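PDB 3BE4: adenylate kinase, which probably catalyses reversible phosphoryl transfer between ATP and AMP, and here holds the two-substrate mimic bis(adenosine)-5'-pentaphosphate in its active site. Local coordinates for residues 173-176 / 177-181; 99-102 / 103-107; 31-35 / 36-40. All coordinates share one frame; numbering follows the deposited sequence.

Contact 1 of 3, residues 173-176 / 177-181; sequences VKVR and LDVFH. With AP5 (bis(adenosine)-5'-pentaphosphate), chain C.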
loop_
_atom_site.group_PDB
_atom_site.type_symbol
_atom_site.label_atom_id
_atom_site.label_comp_id
_atom_site.label_asym_id
_atom_site.label_seq_id
_atom_site.Cartn_x
_atom_site.Cartn_y
_atom_site.Cartn_z
ATOM N N VAL A 173 14.043 4.103 -7.118
ATOM C CA VAL A 173 14.015 3.864 -5.615
ATOM C C VAL A 173 14.390 5.107 -4.891
ATOM O O VAL A 173 13.756 5.489 -3.931
ATOM C CB VAL A 173 14.868 2.691 -5.193
ATOM C CG1 VAL A 173 15.029 2.608 -3.726
ATOM C CG2 VAL A 173 14.245 1.391 -5.775
ATOM N N LYS A 174 15.430 5.775 -5.422
ATOM C CA LYS A 174 15.815 7.107 -4.813
ATOM C C LYS A 174 14.718 8.134 -4.893
ATOM O O LYS A 174 14.441 8.782 -3.869
ATOM C CB LYS A 174 17.081 7.593 -5.550
ATOM C CG LYS A 174 17.758 8.822 -4.820
ATOM C CD LYS A 174 18.962 9.326 -5.654
ATOM C CE LYS A 174 19.633 10.527 -5.009
ATOM N NZ LYS A 174 20.726 11.045 -5.980
ATOM N N VAL A 175 14.083 8.273 -6.026
ATOM C CA VAL A 175 12.874 9.168 -6.193
ATOM C C VAL A 175 11.784 8.808 -5.208
ATOM O O VAL A 175 11.307 9.660 -4.476
ATOM C CB VAL A 175 12.414 9.241 -7.597
ATOM C CG1 VAL A 175 11.269 10.189 -7.708
ATOM C CG2 VAL A 175 13.592 9.755 -8.417
ATOM N N ARG A 176 11.425 7.491 -5.165
ATOM C CA ARG A 176 10.370 7.062 -4.321
ATOM C C ARG A 176 10.594 7.423 -2.862
ATOM O O ARG A 176 9.674 7.913 -2.162
ATOM C CB ARG A 176 10.136 5.485 -4.411
ATOM C CG ARG A 176 9.409 5.127 -5.715
ATOM C CD ARG A 176 9.857 3.787 -6.284
ATOM N NE ARG A 176 9.218 2.740 -5.450
ATOM C CZ ARG A 176 9.599 1.452 -5.574
ATOM N NH1 ARG A 176 10.625 1.075 -6.387
ATOM N NH2 ARG A 176 9.022 0.500 -4.772
ATOM N N LEU A 177 11.823 7.164 -2.370
ATOM C CA LEU A 177 12.153 7.540 -1.004
ATOM C C LEU A 177 12.111 9.096 -0.831
ATOM O O LEU A 177 11.580 9.571 0.184
ATOM C CB LEU A 177 13.496 6.977 -0.647
ATOM C CG LEU A 177 13.331 5.463 -0.319
ATOM C CD1 LEU A 177 14.744 4.850 -0.252
ATOM C CD2 LEU A 177 12.628 5.297 0.960
ATOM N N ASP A 178 12.657 9.821 -1.782
ATOM C CA ASP A 178 12.734 11.288 -1.604
ATOM C C ASP A 178 11.331 11.887 -1.518
ATOM O O ASP A 178 10.985 12.721 -0.600
ATOM C CB ASP A 178 13.454 11.863 -2.796
ATOM C CG ASP A 178 13.807 13.329 -2.585
ATOM O OD1 ASP A 178 14.305 13.625 -1.501
ATOM O OD2 ASP A 178 13.503 14.181 -3.473
ATOM N N VAL A 179 10.465 11.503 -2.478
ATOM C CA VAL A 179 9.077 12.097 -2.483
ATOM C C VAL A 179 8.291 11.588 -1.256
ATOM O O VAL A 179 7.430 12.310 -0.691
ATOM C CB VAL A 179 8.333 11.884 -3.813
ATOM C CG1 VAL A 179 9.212 12.428 -5.010
ATOM C CG2 VAL A 179 8.189 10.380 -4.118
ATOM N N PHE A 180 8.543 10.323 -0.840
ATOM C CA PHE A 180 7.942 9.874 0.421
ATOM C C PHE A 180 8.320 10.759 1.643
ATOM O O PHE A 180 7.420 11.245 2.323
ATOM C CB PHE A 180 8.388 8.458 0.771
ATOM C CG PHE A 180 8.009 8.089 2.182
ATOM C CD1 PHE A 180 6.662 7.739 2.501
ATOM C CD2 PHE A 180 8.947 8.048 3.192
ATOM C CE1 PHE A 180 6.281 7.455 3.808
ATOM C CE2 PHE A 180 8.564 7.627 4.503
ATOM C CZ PHE A 180 7.230 7.441 4.799
ATOM N N HIS A 181 9.614 11.139 1.787
ATOM C CA HIS A 181 9.979 11.954 2.953
ATOM C C HIS A 181 9.425 13.381 2.817
ATOM O O HIS A 181 9.000 13.925 3.854
ATOM C CB HIS A 181 11.501 11.896 3.053
ATOM C CG HIS A 181 11.997 10.576 3.590
ATOM N ND1 HIS A 181 11.654 10.128 4.838
ATOM C CD2 HIS A 181 12.829 9.638 3.065
ATOM C CE1 HIS A 181 12.249 8.973 5.081
ATOM N NE2 HIS A 181 12.984 8.665 4.027
HETATM P PA AP5 C . 3.193 1.076 -4.990
HETATM O O1A AP5 C . 2.911 -0.202 -5.796
HETATM O O2A AP5 C . 2.417 1.354 -3.790
HETATM O O3A AP5 C . 4.756 1.132 -4.647
HETATM P PB AP5 C . 5.537 1.816 -3.444
HETATM O O1B AP5 C . 4.810 2.960 -2.925
HETATM O O2B AP5 C . 6.995 1.952 -3.902
HETATM O O3B AP5 C . 5.430 0.572 -2.318
HETATM P PG AP5 C . 5.681 -0.962 -2.508
HETATM O O1G AP5 C . 6.995 -1.130 -3.189
HETATM O O2G AP5 C . 4.458 -1.522 -3.109
HETATM O O3G AP5 C . 5.825 -1.291 -0.969
HETATM P PD AP5 C . 4.969 -2.182 0.098
HETATM O O1D AP5 C . 3.755 -2.658 -0.576
HETATM O O2D AP5 C . 4.916 -1.369 1.324
HETATM O O3D AP5 C . 5.991 -3.370 0.418
HETATM P PE AP5 C . 5.865 -4.908 0.017
HETATM O O1E AP5 C . 5.746 -5.006 -1.410
HETATM O O2E AP5 C . 4.833 -5.619 0.869
HETATM O O5F AP5 C . 3.048 2.393 -5.885
HETATM C C5F AP5 C . 3.625 2.236 -7.191
HETATM C C4F AP5 C . 3.798 3.731 -7.688
HETATM O O4F AP5 C . 2.540 4.141 -8.169
HETATM C C3F AP5 C . 4.224 4.770 -6.722
HETATM O O3F AP5 C . 5.625 4.798 -6.558
HETATM C C2F AP5 C . 3.706 5.993 -7.506
HETATM O O2F AP5 C . 4.501 6.211 -8.736
HETATM C C1F AP5 C . 2.323 5.552 -7.949
HETATM N N9A AP5 C . 1.357 5.790 -6.910
HETATM C C8A AP5 C . 0.731 4.747 -6.172
HETATM N N7A AP5 C . -0.121 5.259 -5.299
HETATM C C5A AP5 C . -0.110 6.656 -5.485
HETATM C C6A AP5 C . -0.844 7.664 -4.890
HETATM N N6A AP5 C . -1.665 7.588 -3.836
HETATM N N1A AP5 C . -0.533 8.960 -5.371
HETATM C C2A AP5 C . 0.300 9.090 -6.380
HETATM N N3A AP5 C . 1.032 8.137 -6.997
HETATM C C4A AP5 C . 0.736 6.829 -6.555
HETATM O O5J AP5 C . 7.239 -5.441 0.559
HETATM C C5J AP5 C . 8.521 -5.091 -0.160
HETATM C C4J AP5 C . 9.429 -6.325 0.035
HETATM O O4J AP5 C . 9.779 -6.609 1.403
HETATM C C3J AP5 C . 8.851 -7.576 -0.631
HETATM O O3J AP5 C . 9.900 -8.316 -1.218
HETATM C C2J AP5 C . 8.411 -8.274 0.618
HETATM O O2J AP5 C . 8.412 -9.684 0.442
HETATM C C1J AP5 C . 9.389 -8.059 1.688
HETATM N N9B AP5 C . 8.973 -8.002 3.056
HETATM C C8B AP5 C . 7.736 -7.581 3.540
HETATM N N7B AP5 C . 7.782 -7.618 4.885
HETATM C C5B AP5 C . 9.025 -8.062 5.268
HETATM C C6B AP5 C . 9.701 -8.137 6.526
HETATM N N6B AP5 C . 9.042 -7.849 7.649
HETATM N N1B AP5 C . 10.990 -8.577 6.534
HETATM C C2B AP5 C . 11.668 -8.794 5.326
HETATM N N3B AP5 C . 11.104 -8.649 4.088
HETATM C C4B AP5 C . 9.800 -8.186 4.046
#
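Val173 and Leu177 lie side by side and point the same way, one turn apart on helix 170-184 of the adenylate kinase fold. Val173 CG1 meets Leu177 CD1 at 4.1 Å. Val173 also packs on Ile126 and Ile129, so this side of the turn faces helix 122-130. A second apolar pair, Val175 and Val179, crosses obliquely on another side of the helix, where Val175 leans on Asn62 and Val179 on Phe63. There CG1 of Val175 touches CG1 of Val179. Regular backbone bonds run from i+4 to i: Val179 N bonds Val175 O at 2.8 Å. Phe180 N bonds Arg176 O one residue further on.

Arg176 leaves this apolar packing and reaches the ligand. Its chain bends at chi2 (146°) and chi3 (76°), which turns the guanidinium edge to the phosphates. Asp168 holds NH1 by a salt bridge. Arg132 and Arg165 gather with Arg176 near the ligand's phosphates, and their charges probably help to balance the anion. One phosphate oxygen, AP5 O2B, lies in the guanidinium plane and accepts two bent hydrogen bonds, from Arg176 NE at 2.8 Å and from Arg176 NH2 at 2.6 Å.

Contact 2 of 3, residues 99-102 / 103-107; sequences EGLA and KILSE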
loop_
_atom_site.group_PDB
_atom_site.type_symbol
_atom_site.label_atom_id
_atom_site.label_comp_id
_atom_site.label_asym_id
_atom_site.label_seq_id
_atom_site.Cartn_x
_atom_site.Cartn_y
_atom_site.Cartn_z
ATOM N N GLU A 99 -7.086 15.024 2.375
ATOM C CA GLU A 99 -8.283 15.908 2.448
ATOM C C GLU A 99 -9.371 15.355 1.509
ATOM O O GLU A 99 -10.570 15.492 1.821
ATOM C CB GLU A 99 -7.880 17.360 2.067
ATOM C CG GLU A 99 -6.842 17.956 3.034
ATOM C CD GLU A 99 -6.249 19.248 2.556
ATOM O OE1 GLU A 99 -6.094 19.463 1.301
ATOM O OE2 GLU A 99 -5.858 20.017 3.501
ATOM N N GLY A 100 -8.974 14.850 0.328
ATOM C CA GLY A 100 -9.922 14.357 -0.667
ATOM C C GLY A 100 -10.566 13.132 -0.056
ATOM O O GLY A 100 -11.758 12.963 -0.145
ATOM N N LEU A 101 -9.783 12.257 0.582
ATOM C CA LEU A 101 -10.389 11.122 1.276
ATOM C C LEU A 101 -11.376 11.502 2.419
ATOM O O LEU A 101 -12.456 10.859 2.539
ATOM C CB LEU A 101 -9.288 10.187 1.879
ATOM C CG LEU A 101 -9.827 8.915 2.669
ATOM C CD1 LEU A 101 -10.665 8.013 1.756
ATOM C CD2 LEU A 101 -8.646 8.205 3.308
ATOM N N ALA A 102 -11.010 12.523 3.223
ATOM C CA ALA A 102 -11.901 12.979 4.297
ATOM C C ALA A 102 -13.278 13.392 3.685
ATOM O O ALA A 102 -14.297 13.087 4.260
ATOM C CB ALA A 102 -11.210 14.202 4.958
ATOM N N LYS A 103 -13.292 13.995 2.507
ATOM C CA LYS A 103 -14.536 14.409 1.798
ATOM C C LYS A 103 -15.308 13.207 1.342
ATOM O O LYS A 103 -16.539 13.159 1.490
ATOM C CB LYS A 103 -14.210 15.320 0.600
ATOM C CG LYS A 103 -13.623 16.643 1.068
ATOM C CD LYS A 103 -13.339 17.647 -0.100
ATOM C CE LYS A 103 -12.379 18.773 0.326
ATOM N NZ LYS A 103 -11.858 19.268 -1.029
ATOM N N ILE A 104 -14.615 12.197 0.801
ATOM C CA ILE A 104 -15.276 10.998 0.339
ATOM C C ILE A 104 -15.917 10.361 1.521
ATOM O O ILE A 104 -17.137 9.975 1.457
ATOM C CB ILE A 104 -14.238 9.997 -0.283
ATOM C CG1 ILE A 104 -13.802 10.439 -1.630
ATOM C CG2 ILE A 104 -14.885 8.562 -0.363
ATOM C CD1 ILE A 104 -12.500 9.698 -2.194
ATOM N N LEU A 105 -15.230 10.215 2.667
ATOM C CA LEU A 105 -15.803 9.513 3.826
ATOM C C LEU A 105 -16.924 10.395 4.428
ATOM O O LEU A 105 -17.894 9.873 4.996
ATOM C CB LEU A 105 -14.798 9.234 4.939
ATOM C CG LEU A 105 -13.662 8.270 4.515
ATOM C CD1 LEU A 105 -12.473 8.258 5.486
ATOM C CD2 LEU A 105 -14.260 6.831 4.335
ATOM N N SER A 106 -16.726 11.710 4.377
ATOM C CA SER A 106 -17.737 12.640 4.989
ATOM C C SER A 106 -19.040 12.457 4.239
ATOM O O SER A 106 -20.118 12.306 4.858
ATOM C CB SER A 106 -17.255 14.076 4.933
ATOM O OG SER A 106 -18.291 14.875 5.446
ATOM N N GLU A 107 -18.958 12.370 2.925
ATOM C CA GLU A 107 -20.135 12.190 2.085
ATOM C C GLU A 107 -20.853 10.873 2.217
ATOM O O GLU A 107 -21.976 10.767 1.745
ATOM C CB GLU A 107 -19.811 12.485 0.634
ATOM C CG GLU A 107 -19.439 13.986 0.571
ATOM C CD GLU A 107 -18.598 14.386 -0.651
ATOM O OE1 GLU A 107 -18.465 13.559 -1.611
ATOM O OE2 GLU A 107 -18.067 15.549 -0.638
#
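Leu101 and Leu105 form the close-packed side of this helical turn. Leu101 CG rests 3.9 Å from Leu105 CD1, and Leu101 CD1 is 4.1 Å from Leu105 CG. Leu101 has CG anti to its backbone nitrogen (chi1 180°), which helps bring its branch point against Leu105. Both side chains are buried. Leu101 lies on Leu88, Phe91 and Pro92, and Leu105 on Phe86, Phe77 and Leu112. Ile104 adds to this side by touching Lys74 and Phe77. Ile104 CG1 also passes 3.6 Å from Gly100 O.

The other side is looser and faces solvent. Glu99, Ala102, Lys103 and Ser106 are exposed there. The extended Lys103 chain starts against the backbone, with CG 3.3 Å from Glu99 O. Its amino group does not reach the Glu99 carboxylate: Lys103 NZ and Glu99 OE1 are 6.2 Å apart, so any attraction is at a distance. Backbone bonds join both sides. Leu105 N to Leu101 O is 2.9 Å, and Ser106 N to Ala102 O is 2.8 Å. Lys103 N bonds Glu99 O and makes a weak second bond to Gly100 O. This is an amphipathic helix, 95-108, covering the parallel sheet of a P-loop NTPase fold.

Contact 3 of 3, residues 31-35 / 36-40; sequences LAHLS and TGDML. With AP5 (bis(adenosine)-5'-pentaphosphate), chain C.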
loop_
_atom_site.group_PDB
_atom_site.type_symbol
_atom_site.label_atom_id
_atom_site.label_comp_id
_atom_site.label_asym_id
_atom_site.label_seq_id
_atom_site.Cartn_x
_atom_site.Cartn_y
_atom_site.Cartn_z
ATOM N N LEU A 31 -11.438 -7.270 4.825
ATOM C CA LEU A 31 -11.434 -5.864 4.331
ATOM C C LEU A 31 -11.081 -5.798 2.870
ATOM O O LEU A 31 -10.297 -6.627 2.358
ATOM C CB LEU A 31 -10.424 -5.065 5.121
ATOM C CG LEU A 31 -10.465 -5.133 6.656
ATOM C CD1 LEU A 31 -9.481 -4.088 7.351
ATOM C CD2 LEU A 31 -11.914 -4.843 7.161
ATOM N N ALA A 32 -11.521 -4.710 2.190
ATOM C CA ALA A 32 -11.122 -4.549 0.769
ATOM C C ALA A 32 -9.695 -3.945 0.783
ATOM O O ALA A 32 -9.516 -3.045 1.594
ATOM C CB ALA A 32 -12.017 -3.498 0.158
ATOM N N HIS A 33 -8.757 -4.485 0.017
ATOM C CA HIS A 33 -7.440 -3.912 0.048
ATOM C C HIS A 33 -7.367 -2.947 -1.171
ATOM O O HIS A 33 -7.486 -3.405 -2.340
ATOM C CB HIS A 33 -6.499 -5.049 -0.162
ATOM C CG HIS A 33 -5.098 -4.593 -0.342
ATOM N ND1 HIS A 33 -4.205 -5.331 -1.070
ATOM C CD2 HIS A 33 -4.427 -3.498 0.134
ATOM C CE1 HIS A 33 -3.022 -4.705 -1.095
ATOM N NE2 HIS A 33 -3.123 -3.620 -0.322
ATOM N N LEU A 34 -7.106 -1.658 -0.924
ATOM C CA LEU A 34 -6.925 -0.740 -2.004
ATOM C C LEU A 34 -5.495 -0.191 -2.083
ATOM O O LEU A 34 -5.177 0.640 -1.249
ATOM C CB LEU A 34 -7.878 0.443 -1.829
ATOM C CG LEU A 34 -9.415 0.317 -2.167
ATOM C CD1 LEU A 34 -10.099 -0.440 -1.197
ATOM C CD2 LEU A 34 -10.114 1.704 -2.147
ATOM N N SER A 35 -4.660 -0.800 -2.931
ATOM C CA SER A 35 -3.331 -0.338 -3.172
ATOM C C SER A 35 -3.468 0.502 -4.416
ATOM O O SER A 35 -3.694 -0.116 -5.472
ATOM C CB SER A 35 -2.402 -1.521 -3.361
ATOM O OG SER A 35 -1.199 -1.164 -4.026
ATOM N N THR A 36 -3.254 1.871 -4.352
ATOM C CA THR A 36 -3.374 2.578 -5.540
ATOM C C THR A 36 -2.180 2.257 -6.523
ATOM O O THR A 36 -2.404 2.359 -7.763
ATOM C CB THR A 36 -3.313 4.076 -5.230
ATOM O OG1 THR A 36 -2.453 4.254 -4.150
ATOM C CG2 THR A 36 -4.720 4.555 -4.778
ATOM N N GLY A 37 -1.086 1.733 -6.029
ATOM C CA GLY A 37 0.011 1.299 -6.974
ATOM C C GLY A 37 -0.475 0.030 -7.725
ATOM O O GLY A 37 -0.338 -0.010 -8.960
ATOM N N ASP A 38 -1.059 -0.921 -7.025
ATOM C CA ASP A 38 -1.547 -2.053 -7.812
ATOM C C ASP A 38 -2.677 -1.678 -8.744
ATOM O O ASP A 38 -2.746 -2.256 -9.843
ATOM C CB ASP A 38 -2.123 -3.145 -6.866
ATOM C CG ASP A 38 -1.077 -3.818 -5.928
ATOM O OD1 ASP A 38 0.261 -3.710 -6.094
ATOM O OD2 ASP A 38 -1.593 -4.551 -4.941
ATOM N N MET A 39 -3.586 -0.794 -8.351
ATOM C CA MET A 39 -4.695 -0.248 -9.136
ATOM C C MET A 39 -4.201 0.484 -10.393
ATOM O O MET A 39 -4.709 0.309 -11.499
ATOM C CB MET A 39 -5.631 0.650 -8.322
ATOM C CG MET A 39 -6.378 -0.067 -7.196
ATOM S SD MET A 39 -6.860 1.007 -5.736
ATOM C CE MET A 39 -7.874 2.265 -6.543
ATOM N N LEU A 40 -3.146 1.274 -10.209
ATOM C CA LEU A 40 -2.497 1.870 -11.387
ATOM C C LEU A 40 -1.862 0.863 -12.297
ATOM O O LEU A 40 -2.083 1.026 -13.507
ATOM C CB LEU A 40 -1.437 2.904 -10.923
ATOM C CG LEU A 40 -2.035 4.184 -10.326
ATOM C CD1 LEU A 40 -0.880 4.942 -9.616
ATOM C CD2 LEU A 40 -2.675 5.100 -11.387
HETATM P PA AP5 C . 3.193 1.076 -4.990
HETATM O O1A AP5 C . 2.911 -0.202 -5.796
HETATM O O2A AP5 C . 2.417 1.354 -3.790
HETATM O O3A AP5 C . 4.756 1.132 -4.647
HETATM P PB AP5 C . 5.537 1.816 -3.444
HETATM O O1B AP5 C . 4.810 2.960 -2.925
HETATM O O2B AP5 C . 6.995 1.952 -3.902
HETATM O O3B AP5 C . 5.430 0.572 -2.318
HETATM P PG AP5 C . 5.681 -0.962 -2.508
HETATM O O1G AP5 C . 6.995 -1.130 -3.189
HETATM O O2G AP5 C . 4.458 -1.522 -3.109
HETATM O O3G AP5 C . 5.825 -1.291 -0.969
HETATM P PD AP5 C . 4.969 -2.182 0.098
HETATM O O1D AP5 C . 3.755 -2.658 -0.576
HETATM O O2D AP5 C . 4.916 -1.369 1.324
HETATM O O3D AP5 C . 5.991 -3.370 0.418
HETATM P PE AP5 C . 5.865 -4.908 0.017
HETATM O O1E AP5 C . 5.746 -5.006 -1.410
HETATM O O2E AP5 C . 4.833 -5.619 0.869
HETATM O O5F AP5 C . 3.048 2.393 -5.885
HETATM C C5F AP5 C . 3.625 2.236 -7.191
HETATM C C4F AP5 C . 3.798 3.731 -7.688
HETATM O O4F AP5 C . 2.540 4.141 -8.169
HETATM C C3F AP5 C . 4.224 4.770 -6.722
HETATM O O3F AP5 C . 5.625 4.798 -6.558
HETATM C C2F AP5 C . 3.706 5.993 -7.506
HETATM O O2F AP5 C . 4.501 6.211 -8.736
HETATM C C1F AP5 C . 2.323 5.552 -7.949
HETATM N N9A AP5 C . 1.357 5.790 -6.910
HETATM C C8A AP5 C . 0.731 4.747 -6.172
HETATM N N7A AP5 C . -0.121 5.259 -5.299
HETATM C C5A AP5 C . -0.110 6.656 -5.485
HETATM C C6A AP5 C . -0.844 7.664 -4.890
HETATM N N6A AP5 C . -1.665 7.588 -3.836
HETATM N N1A AP5 C . -0.533 8.960 -5.371
HETATM C C2A AP5 C . 0.300 9.090 -6.380
HETATM N N3A AP5 C . 1.032 8.137 -6.997
HETATM C C4A AP5 C . 0.736 6.829 -6.555
HETATM O O5J AP5 C . 7.239 -5.441 0.559
HETATM C C5J AP5 C . 8.521 -5.091 -0.160
HETATM C C4J AP5 C . 9.429 -6.325 0.035
HETATM O O4J AP5 C . 9.779 -6.609 1.403
HETATM C C3J AP5 C . 8.851 -7.576 -0.631
HETATM O O3J AP5 C . 9.900 -8.316 -1.218
HETATM C C2J AP5 C . 8.411 -8.274 0.618
HETATM O O2J AP5 C . 8.412 -9.684 0.442
HETATM C C1J AP5 C . 9.389 -8.059 1.688
HETATM N N9B AP5 C . 8.973 -8.002 3.056
HETATM C C8B AP5 C . 7.736 -7.581 3.540
HETATM N N7B AP5 C . 7.782 -7.618 4.885
HETATM C C5B AP5 C . 9.025 -8.062 5.268
HETATM C C6B AP5 C . 9.701 -8.137 6.526
HETATM N N6B AP5 C . 9.042 -7.849 7.649
HETATM N N1B AP5 C . 10.990 -8.577 6.534
HETATM C C2B AP5 C . 11.668 -8.794 5.326
HETATM N N3B AP5 C . 11.104 -8.649 4.088
HETATM C C4B AP5 C . 9.800 -8.186 4.046
HETATM O O HOH W 1 -0.104 2.025 -3.442
#
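A capped helix start follows the edge strand of the parallel sheet here, and Ser35 is its N-cap. Ser35 OG accepts a nearly straight bond from Asp38 N (3.0 Å). Ser35 O accepts a hydrogen bond from Met39 N at 3.0 Å. One residue thus grips the first turn through both its side chain and its carbonyl. Asp38 folds back over the serine, with CG 3.3 Å from Ser35 OG. Met39 packs along the same residue, and its SD also touches Leu34 CB at 4.1 Å. His33 crosses Asp38 at about a right angle, with ring and carboxylate planes 86° apart. The nearest approach, Asp38 OD2 to His33 CE1, is 4.1 Å. The ring is held by a hydrogen bond between His33 NE2 and Asp89 OD2.

The turn also lines the nucleotide pocket. Thr36 OG1 sits between its backbone N and carbonyl carbon (chi1 34°) and donates to AP5 N7A at 2.8 Å. One water accepts from Gly37 N and donates to AP5 O2A, with weaker bonds to Ser35 OG and Thr36 OG1. Gly37 CA lies 3.4 Å from AP5 O5F, and its lack of a side chain leaves room for AP5 O1A. Leu40 CD1 lies against AP5 N9A and C1F.

Strand 32-35 runs parallel to strand 86-89 and bonds to it through Ala32 and Leu34. Helix 66-78 packs on Leu34, Thr36 and Met39. Helix 18-29 touches His33. The directions of strand 32-35 and of the helix segment 36-40 differ by 74°.

Contacts 1 and 3 both touch AP5, from different parts of the chain. Their centres are about 20 Å apart and their nearest atoms about 9 Å, so the ligand bridges them. Contact 3 meets the adenine directly and the PA phosphate through a water. Contact 1 binds the next phosphate of the chain, PB. Contact 2 does not touch the ligand: the Leu101 side chain is about 10 Å from it. Its centre lies about 17 Å from that of contact 3 and about 26 Å from that of contact 1. Strand 86-89 connects contacts 2 and 3, pairing with strand 32-35 and packing under Leu101 and Leu105.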